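Possible substrate binding protein of ABC transporter system (Rhodopseudomonas palustris, PDB 3N0X) probably binds branched-chain amino acids or related small molecules outside the inner membrane and hands them to an ABC transporter for uptake. Local coordinates at residues A[183-188]-A[213-218]; A[145-150]-A[176-181]; A[30-35]-A[290-295]. All blocks are in the same frame, centred on the assembly; numbering follows the deposited sequence. Where two conformers were deposited one is given.

How the contacts relate
From the N terminus, the chain passes through residues 30-35, the last turns of helix 18-35, and meets their partners only at residues 290-295. Contact 3 therefore closes by far the longest loop, and the other two contacts nest inside it. Within that loop they come in series: contact 2 pairs residues 145-150 with 176-181, then contact 1 joins 183-188 to 213-218. Contact 2 zips two parallel strands, while contact 1 brings together the loops leading into helices 186-196 and 215-221 and the first turn of the latter; they touch where Val188 packs on Leu147, Glu176 and Val178. Contact 3 joins two helices on the opposite side of the chain's centre, about 41 Å from contact 1 between centres.

Contact 1 of 3, residues A[183-188]-A[213-218]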
ATOM      1  N   THR A 183     -23.977  -4.316   7.978  1.00 24.19           N
ATOM      2  CA  THR A 183     -23.478  -4.481   9.341  1.00 26.06           C
ATOM      3  C   THR A 183     -23.945  -5.781  10.002  1.00 27.47           C
ATOM      4  O   THR A 183     -23.405  -6.153  11.053  1.00 28.33           O
ATOM      5  CB  THR A 183     -23.924  -3.316  10.251  1.00 28.25           C
ATOM      6  OG1 THR A 183     -25.346  -3.246  10.234  1.00 27.75           O
ATOM      7  CG2 THR A 183     -23.306  -1.987   9.772  1.00 30.19           C
ATOM      8  N   ASP A 184     -24.946  -6.443   9.420  1.00 26.92           N
ATOM      9  CA  ASP A 184     -25.415  -7.731   9.901  1.00 27.95           C
ATOM     10  C   ASP A 184     -25.014  -8.782   8.880  1.00 25.20           C
ATOM     11  O   ASP A 184     -25.541  -8.787   7.766  1.00 24.64           O
ATOM     12  CB  ASP A 184     -26.927  -7.750  10.065  1.00 28.84           C
ATOM     13  CG  ASP A 184     -27.446  -9.033  10.720  1.00 34.90           C
ATOM     14  OD1 ASP A 184     -26.921 -10.143  10.471  1.00 30.29           O
ATOM     15  OD2 ASP A 184     -28.428  -8.939  11.496  1.00 43.64           O
ATOM     16  N   PHE A 185     -24.122  -9.669   9.300  1.00 22.67           N
ATOM     17  CA  PHE A 185     -23.519 -10.684   8.399  1.00 20.46           C
ATOM     18  C   PHE A 185     -24.082 -12.068   8.586  1.00 21.55           C
ATOM     19  O   PHE A 185     -23.518 -13.036   8.072  1.00 19.75           O
ATOM     20  CB  PHE A 185     -21.999 -10.693   8.553  1.00 20.16           C
ATOM     21  CG  PHE A 185     -21.370  -9.430   8.099  1.00 20.10           C
ATOM     22  CD1 PHE A 185     -21.264  -8.339   8.978  1.00 22.28           C
ATOM     23  CD2 PHE A 185     -20.955  -9.264   6.779  1.00 20.56           C
ATOM     24  CE1 PHE A 185     -20.726  -7.143   8.567  1.00 22.62           C
ATOM     25  CE2 PHE A 185     -20.411  -8.057   6.378  1.00 22.37           C
ATOM     26  CZ  PHE A 185     -20.308  -6.992   7.264  1.00 20.55           C
ATOM     27  N   THR A 186     -25.206 -12.187   9.311  1.00 23.09           N
ATOM     28  CA  THR A 186     -25.771 -13.493   9.620  1.00 23.69           C
ATOM     29  C   THR A 186     -26.084 -14.293   8.361  1.00 23.51           C
ATOM     30  O   THR A 186     -25.652 -15.446   8.200  1.00 23.06           O
ATOM     31  CB  THR A 186     -27.052 -13.345  10.515  1.00 27.34           C
ATOM     32  OG1 THR A 186     -26.696 -12.607  11.697  1.00 28.34           O
ATOM     33  CG2 THR A 186     -27.607 -14.719  10.876  1.00 31.45           C
ATOM     34  N   ALA A 187     -26.814 -13.683   7.445  1.00 22.28           N
ATOM     35  CA  ALA A 187     -27.260 -14.388   6.245  1.00 22.02           C
ATOM     36  C   ALA A 187     -26.104 -14.739   5.307  1.00 19.82           C
ATOM     37  O   ALA A 187     -25.973 -15.891   4.858  1.00 20.12           O
ATOM     38  CB  ALA A 187     -28.322 -13.549   5.499  1.00 23.51           C
ATOM     39  N   VAL A 188     -25.289 -13.740   5.000  1.00 18.63           N
ATOM     40  CA  VAL A 188     -24.142 -13.963   4.104  1.00 16.77           C
ATOM     41  C   VAL A 188     -23.132 -14.953   4.749  1.00 17.95           C
ATOM     42  O   VAL A 188     -22.552 -15.784   4.056  1.00 17.75           O
ATOM     43  CB  VAL A 188     -23.465 -12.654   3.632  1.00 15.14           C
ATOM     44  CG1 VAL A 188     -22.729 -11.938   4.730  1.00 18.23           C
ATOM     45  CG2 VAL A 188     -22.445 -12.943   2.481  1.00 15.60           C
ATOM     46  N   GLY A 213     -17.954  -1.640   9.728  1.00 30.24           N
ATOM     47  CA  GLY A 213     -18.827  -2.803   9.546  1.00 29.62           C
ATOM     48  C   GLY A 213     -18.291  -4.026  10.281  1.00 28.07           C
ATOM     49  O   GLY A 213     -19.054  -4.887  10.692  1.00 28.08           O
ATOM     50  N   ASP A 214     -16.969  -4.096  10.416  1.00 29.43           N
ATOM     51  CA  ASP A 214     -16.281  -5.169  11.145  0.50 28.39           C
ATOM     52  C   ASP A 214     -16.721  -6.595  10.759  1.00 26.46           C
ATOM     53  O   ASP A 214     -17.051  -7.426  11.616  1.00 25.04           O
ATOM     54  CB  ASP A 214     -16.422  -4.945  12.658  0.50 29.25           C
ATOM     55  CG  ASP A 214     -15.299  -5.583  13.452  0.50 32.51           C
ATOM     56  OD1 ASP A 214     -14.329  -6.123  12.853  0.50 30.73           O
ATOM     57  OD2 ASP A 214     -15.400  -5.543  14.695  0.50 35.18           O
ATOM     58  N   PRO A 215     -16.664  -6.918   9.441  1.00 23.94           N
ATOM     59  CA  PRO A 215     -17.023  -8.293   9.047  1.00 21.21           C
ATOM     60  C   PRO A 215     -16.157  -9.405   9.721  1.00 18.05           C
ATOM     61  O   PRO A 215     -16.683 -10.454  10.014  1.00 18.28           O
ATOM     62  CB  PRO A 215     -16.795  -8.310   7.515  1.00 20.14           C
ATOM     63  CG  PRO A 215     -15.855  -7.278   7.289  1.00 22.28           C
ATOM     64  CD  PRO A 215     -16.110  -6.169   8.308  1.00 23.40           C
ATOM     65  N   LEU A 216     -14.885  -9.165   9.987  1.00 19.66           N
ATOM     66  CA  LEU A 216     -14.038 -10.256  10.535  1.00 21.82           C
ATOM     67  C   LEU A 216     -14.477 -10.665  11.936  1.00 24.24           C
ATOM     68  O   LEU A 216     -14.597 -11.864  12.232  1.00 24.26           O
ATOM     69  CB  LEU A 216     -12.548  -9.899  10.498  1.00 23.14           C
ATOM     70  CG  LEU A 216     -11.756 -10.160   9.184  1.00 21.24           C
ATOM     71  CD1 LEU A 216     -11.815 -11.629   8.744  1.00 22.77           C
ATOM     72  CD2 LEU A 216     -12.218  -9.273   8.063  1.00 23.01           C
ATOM     73  N   THR A 217     -14.747  -9.672  12.789  1.00 25.69           N
ATOM     74  CA  THR A 217     -15.238  -9.928  14.141  1.00 27.95           C
ATOM     75  C   THR A 217     -16.600 -10.601  14.135  1.00 26.51           C
ATOM     76  O   THR A 217     -16.846 -11.542  14.878  1.00 25.81           O
ATOM     77  CB  THR A 217     -15.428  -8.591  14.930  1.00 29.20           C
ATOM     78  OG1 THR A 217     -14.199  -7.870  14.938  1.00 35.05           O
ATOM     79  CG2 THR A 217     -15.888  -8.878  16.336  1.00 35.32           C
ATOM     80  N   LYS A 218     -17.506 -10.085  13.311  1.00 25.78           N
ATOM     81  CA  LYS A 218     -18.835 -10.619  13.213  1.00 24.69           C
ATOM     82  C   LYS A 218     -18.910 -12.023  12.642  1.00 23.81           C
ATOM     83  O   LYS A 218     -19.699 -12.848  13.100  1.00 23.20           O
ATOM     84  CB  LYS A 218     -19.747  -9.639  12.462  1.00 27.89           C
ATOM     85  CG  LYS A 218     -19.936  -8.332  13.271  1.00 28.25           C
ATOM     86  CD  LYS A 218     -20.642  -7.272  12.476  1.00 33.19           C
ATOM     87  CE  LYS A 218     -20.945  -6.019  13.349  1.00 36.50           C
ATOM     88  NZ  LYS A 218     -21.208  -4.834  12.482  1.00 34.00           N
TER
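Lys218 NZ is shared by two backbone carbonyls, bonding to Thr183 O across the contact at 2.9 Å and to Gly213 O within its own segment at 2.8 Å. The two segments lead into helices 186-196 and 215-221, which belong to the alpha/beta lobe built on a four-stranded parallel sheet in this periplasmic binding protein fold. The ammonium lies in the carbonyl plane of Thr183, on a lone pair, but 39° above that of Gly213. The lysine chain runs extended beyond CG to get there, crossing the Phe185 side chain at about a right angle and laying CD near the ring edge, 3.7 Å from Phe185 CD1. An alanine in place of Lys218 would probably leave both carbonyls without this donor and open a gap beside the phenylalanine ring.

Phe185 is the N-cap residue of its helix. Just before it, Asp184 OD1 accepts from Thr186 N, an Asx turn, and also from Thr186 OG1. The buried Phe185 ring meets Trp209 edge-to-face and also touches Leu147. Pro215 CB covers one face in a CH-pi contact, 3.7 Å above the plane and offset toward the rim, while Gly213 O comes to the ring edge, 3.5 Å from Phe185 CE1.

Contact 2 of 3, residues A[145-150]-A[176-181]; sequences ATLAQD and EYVPTT
Four backbone hydrogen bonds hold residues 145-150 beside 176-181 in parallel register, pairing Leu147 with Glu176, Ala148 with Tyr177 and Gln149 with Val178. Glu176 N gives to Thr146 O, Ala148 N to Glu176 O and Val178 N to Ala148 O; the last of the ladder, Asp150 N to Val178 O, is also the shortest at 2.7 Å. CA-H...O contacts supplement them, such as Tyr177 CA to Ala148 O at 3.3 Å. A water bonded to Thr146 OG1 donates to Glu176 O and lies over one face of the Tyr177 ring.

The apolar contacts fall on both sides of the pair. Leu147 has CG anti to its backbone N (chi1 173°), and its CD1 reaches Val178 CG1 at 4.1 Å, the two side chains crossing at about a right angle. On the other side Ala148 CB meets Tyr177 CD1 at 3.8 Å.

The polar side chains find most of their partners beyond the two strands. Gln149 NE2 makes a weak 3.4 Å bond to Thr180 O while its OE1 accepts from Ala210 N. Asp150 OD1 forms a salt bridge with Arg155, and Glu176 OE1 with Arg191.

These are the two strands of a beta-alpha-beta unit. Its connecting helix 152-165 covers Thr146, Ala148 and Tyr177, Val188 of helix 186-196 packs on Leu147, Glu176 and Val178, and strand 202-207 continues the sheet beyond 142-149.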
ATOM      1  N   ALA A 145     -13.715 -19.056  -0.188  1.00 13.35           N
ATOM      2  CA  ALA A 145     -14.868 -18.254  -0.541  1.00 11.44           C
ATOM      3  C   ALA A 145     -14.517 -16.820  -0.208  1.00 12.75           C
ATOM      4  O   ALA A 145     -13.893 -16.550   0.847  1.00 12.56           O
ATOM      5  CB  ALA A 145     -16.119 -18.654   0.288  1.00 12.15           C
ATOM      6  N   THR A 146     -14.962 -15.882  -1.031  1.00 13.42           N
ATOM      7  CA  THR A 146     -14.640 -14.484  -0.777  1.00 11.54           C
ATOM      8  C   THR A 146     -15.875 -13.688  -0.330  1.00 12.58           C
ATOM      9  O   THR A 146     -16.992 -13.958  -0.733  1.00 12.98           O
ATOM     10  CB  THR A 146     -14.008 -13.799  -2.027  1.00 11.93           C
ATOM     11  OG1 THR A 146     -14.912 -13.854  -3.137  1.00 12.96           O
ATOM     12  CG2 THR A 146     -12.615 -14.473  -2.436  1.00 14.28           C
ATOM     13  N   LEU A 147     -15.631 -12.675   0.506  1.00 13.10           N
ATOM     14  CA  LEU A 147     -16.657 -11.717   0.903  1.00 13.04           C
ATOM     15  C   LEU A 147     -16.088 -10.339   0.603  1.00 12.80           C
ATOM     16  O   LEU A 147     -14.968 -10.000   1.010  1.00 12.38           O
ATOM     17  CB  LEU A 147     -16.979 -11.817   2.394  1.00 13.11           C
ATOM     18  CG  LEU A 147     -17.922 -10.763   2.992  1.00 13.94           C
ATOM     19  CD1 LEU A 147     -19.293 -10.831   2.315  1.00 15.45           C
ATOM     20  CD2 LEU A 147     -18.020 -10.980   4.529  1.00 14.74           C
ATOM     21  N   ALA A 148     -16.916  -9.520  -0.052  1.00 13.82           N
ATOM     22  CA  ALA A 148     -16.544  -8.165  -0.434  1.00 12.88           C
ATOM     23  C   ALA A 148     -17.787  -7.306  -0.446  1.00 14.21           C
ATOM     24  O   ALA A 148     -18.918  -7.821  -0.482  1.00 14.04           O
ATOM     25  CB  ALA A 148     -15.867  -8.161  -1.834  1.00 13.18           C
ATOM     26  N   GLN A 149     -17.568  -5.996  -0.405  1.00 14.34           N
ATOM     27  CA  GLN A 149     -18.622  -5.002  -0.618  1.00 13.89           C
ATOM     28  C   GLN A 149     -18.936  -4.866  -2.118  1.00 13.93           C
ATOM     29  O   GLN A 149     -18.042  -4.975  -2.979  1.00 14.51           O
ATOM     30  CB  GLN A 149     -18.133  -3.665  -0.075  1.00 14.10           C
ATOM     31  CG  GLN A 149     -17.887  -3.692   1.428  1.00 18.00           C
ATOM     32  CD  GLN A 149     -16.903  -2.666   1.891  1.00 17.90           C
ATOM     33  OE1 GLN A 149     -15.756  -2.624   1.456  1.00 17.79           O
ATOM     34  NE2 GLN A 149     -17.374  -1.771   2.770  1.00 23.90           N
ATOM     35  N   ASP A 150     -20.216  -4.635  -2.416  1.00 16.06           N
ATOM     36  CA  ASP A 150     -20.702  -4.551  -3.789  1.00 16.11           C
ATOM     37  C   ASP A 150     -20.424  -3.157  -4.368  1.00 16.70           C
ATOM     38  O   ASP A 150     -21.340  -2.345  -4.576  1.00 17.11           O
ATOM     39  CB  ASP A 150     -22.201  -4.880  -3.791  1.00 15.98           C
ATOM     40  CG  ASP A 150     -22.747  -5.166  -5.154  1.00 15.32           C
ATOM     41  OD1 ASP A 150     -21.929  -5.147  -6.118  1.00 15.52           O
ATOM     42  OD2 ASP A 150     -23.961  -5.459  -5.270  1.00 16.40           O
ATOM     43  N   GLU A 176     -19.206 -13.706  -2.625  1.00 14.02           N
ATOM     44  CA  GLU A 176     -20.356 -12.984  -2.120  1.00 13.47           C
ATOM     45  C   GLU A 176     -20.060 -11.491  -2.130  1.00 13.07           C
ATOM     46  O   GLU A 176     -18.998 -11.041  -1.628  1.00 13.33           O
ATOM     47  CB  GLU A 176     -20.703 -13.438  -0.696  1.00 14.02           C
ATOM     48  CG  GLU A 176     -21.273 -14.804  -0.638  1.00 16.77           C
ATOM     49  CD  GLU A 176     -22.768 -14.811  -1.013  1.00 18.42           C
ATOM     50  OE1 GLU A 176     -23.412 -13.710  -1.056  1.00 22.57           O
ATOM     51  OE2 GLU A 176     -23.324 -15.906  -1.190  1.00 25.15           O
ATOM     52  N   TYR A 177     -21.020 -10.716  -2.637  1.00 15.04           N
ATOM     53  CA  TYR A 177     -20.943  -9.246  -2.667  1.00 15.62           C
ATOM     54  C   TYR A 177     -22.162  -8.687  -1.977  1.00 15.64           C
ATOM     55  O   TYR A 177     -23.271  -8.999  -2.370  1.00 18.59           O
ATOM     56  CB  TYR A 177     -20.859  -8.719  -4.104  1.00 15.70           C
ATOM     57  CG  TYR A 177     -19.659  -9.214  -4.845  1.00 15.08           C
ATOM     58  CD1 TYR A 177     -18.409  -8.650  -4.644  1.00 14.19           C
ATOM     59  CD2 TYR A 177     -19.753 -10.319  -5.701  1.00 14.45           C
ATOM     60  CE1 TYR A 177     -17.290  -9.127  -5.296  1.00 15.72           C
ATOM     61  CE2 TYR A 177     -18.616 -10.838  -6.336  1.00 18.09           C
ATOM     62  CZ  TYR A 177     -17.392 -10.226  -6.132  1.00 16.42           C
ATOM     63  OH  TYR A 177     -16.244 -10.726  -6.762  1.00 17.19           O
ATOM     64  N   VAL A 178     -21.942  -7.892  -0.940  1.00 14.62           N
ATOM     65  CA  VAL A 178     -23.053  -7.367  -0.144  1.00 14.98           C
ATOM     66  C   VAL A 178     -23.001  -5.854  -0.155  1.00 15.52           C
ATOM     67  O   VAL A 178     -21.965  -5.258  -0.463  1.00 17.86           O
ATOM     68  CB  VAL A 178     -23.009  -7.915   1.311  1.00 15.62           C
ATOM     69  CG1 VAL A 178     -23.064  -9.449   1.288  1.00 17.32           C
ATOM     70  CG2 VAL A 178     -21.783  -7.420   2.060  1.00 16.73           C
ATOM     71  N   PRO A 179     -24.136  -5.230   0.167  1.00 18.86           N
ATOM     72  CA  PRO A 179     -24.134  -3.771   0.150  1.00 21.24           C
ATOM     73  C   PRO A 179     -23.021  -3.179   1.004  1.00 22.21           C
ATOM     74  O   PRO A 179     -22.646  -3.714   2.062  1.00 19.90           O
ATOM     75  CB  PRO A 179     -25.543  -3.430   0.644  1.00 20.99           C
ATOM     76  CG  PRO A 179     -26.391  -4.569   0.219  1.00 19.90           C
ATOM     77  CD  PRO A 179     -25.475  -5.800   0.311  1.00 21.81           C
ATOM     78  N   THR A 180     -22.451  -2.074   0.540  1.00 22.94           N
ATOM     79  CA  THR A 180     -21.314  -1.447   1.209  0.60 23.27           C
ATOM     80  C   THR A 180     -21.575  -1.142   2.673  1.00 24.22           C
ATOM     81  O   THR A 180     -20.661  -1.170   3.471  1.00 26.02           O
ATOM     82  CB  THR A 180     -20.911  -0.103   0.554  0.60 24.11           C
ATOM     83  OG1 THR A 180     -22.084   0.709   0.386  0.60 18.21           O
ATOM     84  CG2 THR A 180     -20.219  -0.336  -0.790  0.60 24.07           C
ATOM     85  N   THR A 181     -22.836  -0.860   2.989  1.00 24.75           N
ATOM     86  CA  THR A 181     -23.316  -0.494   4.306  1.00 27.07           C
ATOM     87  C   THR A 181     -23.724  -1.656   5.218  1.00 25.85           C
ATOM     88  O   THR A 181     -24.364  -1.453   6.260  1.00 25.08           O
ATOM     89  CB  THR A 181     -24.598   0.383   4.131  1.00 27.41           C
ATOM     90  OG1 THR A 181     -25.571  -0.332   3.332  1.00 29.26           O
ATOM     91  CG2 THR A 181     -24.223   1.698   3.453  1.00 33.99           C
TER
HETATM   92  O   HOH W   1     -16.640 -11.623  -3.050  1.00 14.18           O

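Contact 3 of 3, residues A[30-35]-A[290-295]; sequences MGLEYA and SAAMAV
Gly31 lets the backbone of one helix come right down on a methyl group of the other: its carbonyl carbon C lies 3.7 Å from Ala292 CB. This is a close helix-helix packing in the lobe that carries the chain's N terminus, one of the two alpha/beta lobes of the periplasmic binding protein fold. The short helical segments approach to 7.9 Å between axes and cross at -43°, and the CA atoms of Gly31 and Ala292 are the nearest pair, 5.2 Å apart. A beta carbon on Gly31 would fall only 2.7 Å from Ala292 CB, a clash, so the missing side chain is what permits this approach.

Leu32 extends the apolar patch. Its CG stands beside the backbone N (chi1 -66°) and touches Ala292 CB at 3.8 Å; with Leu32 N and Gly31 C also near, the methyl is held against both backbone and side chain. No hydrogen bond links the segments.

On the other flank, helix 283-302 sends out Met293, modelled as selenomethionine. Its chain bends at both chi2 and chi3, and the selenium makes a Met-aromatic contact with Tyr34, oblique to the ring. Tyr34 also meets Trp268 of helix 264-277, while the Val295 side chain touches Ile76 and Ile78 of strand 76-79, so helix 18-35 also meets helix 264-277, and helix 283-302 the sheet. The selenium of Met293 comes nearest to Ala35, with SE 3.8 Å from CB.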
HETATM    1  N   MSE A  30      12.899  11.363   7.239  1.00 12.23           N
HETATM    2  CA  MSE A  30      13.856  10.341   7.701  1.00 12.21           C
HETATM    3  C   MSE A  30      14.550   9.644   6.532  1.00 12.02           C
HETATM    4  O   MSE A  30      15.743   9.323   6.613  1.00 13.57           O
HETATM    5  CB  MSE A  30      13.161   9.324   8.616  1.00 14.18           C
HETATM    6  CG  MSE A  30      12.847   9.935   9.947  1.00 13.26           C
HETATM    7 SE   MSE A  30      12.090   8.687  11.214  0.75 13.94          SE
HETATM    8  CE  MSE A  30      13.684   7.683  11.566  1.00 17.93           C
ATOM      9  N   GLY A  31      13.819   9.399   5.441  1.00 12.36           N
ATOM     10  CA  GLY A  31      14.431   8.829   4.272  1.00 11.11           C
ATOM     11  C   GLY A  31      15.473   9.715   3.595  1.00 11.95           C
ATOM     12  O   GLY A  31      16.519   9.232   3.142  1.00 13.05           O
ATOM     13  N   LEU A  32      15.185  11.023   3.539  1.00 12.01           N
ATOM     14  CA  LEU A  32      16.134  11.967   2.961  1.00 11.51           C
ATOM     15  C   LEU A  32      17.375  12.088   3.874  1.00 12.18           C
ATOM     16  O   LEU A  32      18.516  12.201   3.402  1.00 13.61           O
ATOM     17  CB  LEU A  32      15.470  13.331   2.750  1.00 11.94           C
ATOM     18  CG  LEU A  32      14.344  13.393   1.702  1.00 12.66           C
ATOM     19  CD1 LEU A  32      13.631  14.756   1.731  1.00 14.36           C
ATOM     20  CD2 LEU A  32      14.912  13.128   0.259  1.00 14.59           C
ATOM     21  N   GLU A  33      17.129  12.087   5.177  1.00 12.78           N
ATOM     22  CA  GLU A  33      18.207  12.058   6.166  1.00 13.59           C
ATOM     23  C   GLU A  33      19.108  10.813   5.936  1.00 12.20           C
ATOM     24  O   GLU A  33      20.349  10.892   5.846  1.00 14.13           O
ATOM     25  CB  GLU A  33      17.606  12.064   7.574  1.00 14.03           C
ATOM     26  CG  GLU A  33      18.652  11.754   8.663  1.00 14.53           C
ATOM     27  CD  GLU A  33      18.046  11.595  10.047  1.00 17.27           C
ATOM     28  OE1 GLU A  33      16.804  11.745  10.179  1.00 19.71           O
ATOM     29  OE2 GLU A  33      18.814  11.306  11.006  1.00 19.89           O
ATOM     30  N   TYR A  34      18.474   9.641   5.830  1.00 13.07           N
ATOM     31  CA  TYR A  34      19.235   8.396   5.619  1.00 12.63           C
ATOM     32  C   TYR A  34      20.051   8.484   4.327  1.00 13.20           C
ATOM     33  O   TYR A  34      21.260   8.157   4.312  1.00 14.54           O
ATOM     34  CB  TYR A  34      18.290   7.190   5.578  1.00 13.79           C
ATOM     35  CG  TYR A  34      19.005   5.879   5.368  1.00 14.82           C
ATOM     36  CD1 TYR A  34      19.220   5.374   4.092  1.00 15.00           C
ATOM     37  CD2 TYR A  34      19.424   5.138   6.458  1.00 16.63           C
ATOM     38  CE1 TYR A  34      19.917   4.155   3.918  1.00 17.25           C
ATOM     39  CE2 TYR A  34      20.064   3.950   6.309  1.00 15.87           C
ATOM     40  CZ  TYR A  34      20.337   3.468   5.059  1.00 18.16           C
ATOM     41  OH  TYR A  34      20.999   2.258   4.996  1.00 21.27           O
ATOM     42  N   ALA A  35      19.399   8.898   3.238  1.00 12.76           N
ATOM     43  CA  ALA A  35      20.007   8.872   1.884  1.00 14.29           C
ATOM     44  C   ALA A  35      21.192   9.782   1.795  1.00 16.33           C
ATOM     45  O   ALA A  35      22.094   9.515   1.004  1.00 19.75           O
ATOM     46  CB  ALA A  35      18.982   9.269   0.840  1.00 15.37           C
ATOM     47  N   SER A 290      10.275   5.384   1.316  1.00 12.73           N
ATOM     48  CA  SER A 290      10.468   4.819  -0.004  1.00 12.65           C
ATOM     49  C   SER A 290      10.449   5.892  -1.087  1.00 11.77           C
ATOM     50  O   SER A 290      11.279   5.857  -2.026  1.00 12.65           O
ATOM     51  CB  SER A 290       9.421   3.749  -0.294  1.00 13.22           C
ATOM     52  OG  SER A 290       9.512   2.724   0.697  1.00 14.15           O
ATOM     53  N   ALA A 291       9.511   6.834  -0.996  1.00 11.42           N
ATOM     54  CA  ALA A 291       9.485   7.947  -1.933  1.00 11.08           C
ATOM     55  C   ALA A 291      10.757   8.802  -1.867  1.00 11.84           C
ATOM     56  O   ALA A 291      11.268   9.220  -2.938  1.00 13.39           O
ATOM     57  CB  ALA A 291       8.243   8.810  -1.725  1.00 12.75           C
ATOM     58  N   ALA A 292      11.275   9.031  -0.674  1.00 11.25           N
ATOM     59  CA  ALA A 292      12.506   9.781  -0.510  1.00 11.81           C
ATOM     60  C   ALA A 292      13.609   9.095  -1.272  1.00 12.49           C
ATOM     61  O   ALA A 292      14.433   9.727  -1.960  1.00 12.64           O
ATOM     62  CB  ALA A 292      12.870   9.925   1.020  1.00 12.17           C
HETATM   63  N   MSE A 293      13.720   7.781  -1.057  1.00 12.52           N
HETATM   64  CA  MSE A 293      14.771   7.021  -1.682  1.00 12.25           C
HETATM   65  C   MSE A 293      14.653   6.998  -3.204  1.00 13.95           C
HETATM   66  O   MSE A 293      15.659   7.065  -3.925  1.00 15.91           O
HETATM   67  CB  MSE A 293      14.805   5.589  -1.146  1.00 13.44           C
HETATM   68  CG  MSE A 293      15.207   5.483   0.275  1.00 13.72           C
HETATM   69 SE   MSE A 293      16.986   6.010   0.733  0.75 14.17          SE
HETATM   70  CE  MSE A 293      17.961   4.682  -0.249  1.00 17.78           C
ATOM     71  N   ALA A 294      13.426   6.908  -3.707  1.00 13.79           N
ATOM     72  CA  ALA A 294      13.199   6.982  -5.145  1.00 13.29           C
ATOM     73  C   ALA A 294      13.715   8.322  -5.721  1.00 13.53           C
ATOM     74  O   ALA A 294      14.405   8.352  -6.734  1.00 14.40           O
ATOM     75  CB  ALA A 294      11.725   6.821  -5.453  1.00 14.23           C
ATOM     76  N   VAL A 295      13.394   9.436  -5.061  1.00 12.92           N
ATOM     77  CA  VAL A 295      13.810  10.766  -5.557  1.00 13.60           C
ATOM     78  C   VAL A 295      15.324  10.890  -5.553  1.00 14.19           C
ATOM     79  O   VAL A 295      15.914  11.306  -6.553  1.00 14.63           O
ATOM     80  CB  VAL A 295      13.163  11.930  -4.738  1.00 14.62           C
ATOM     81  CG1 VAL A 295      13.801  13.293  -5.154  1.00 18.14           C
ATOM     82  CG2 VAL A 295      11.645  11.957  -4.899  1.00 17.06           C
TER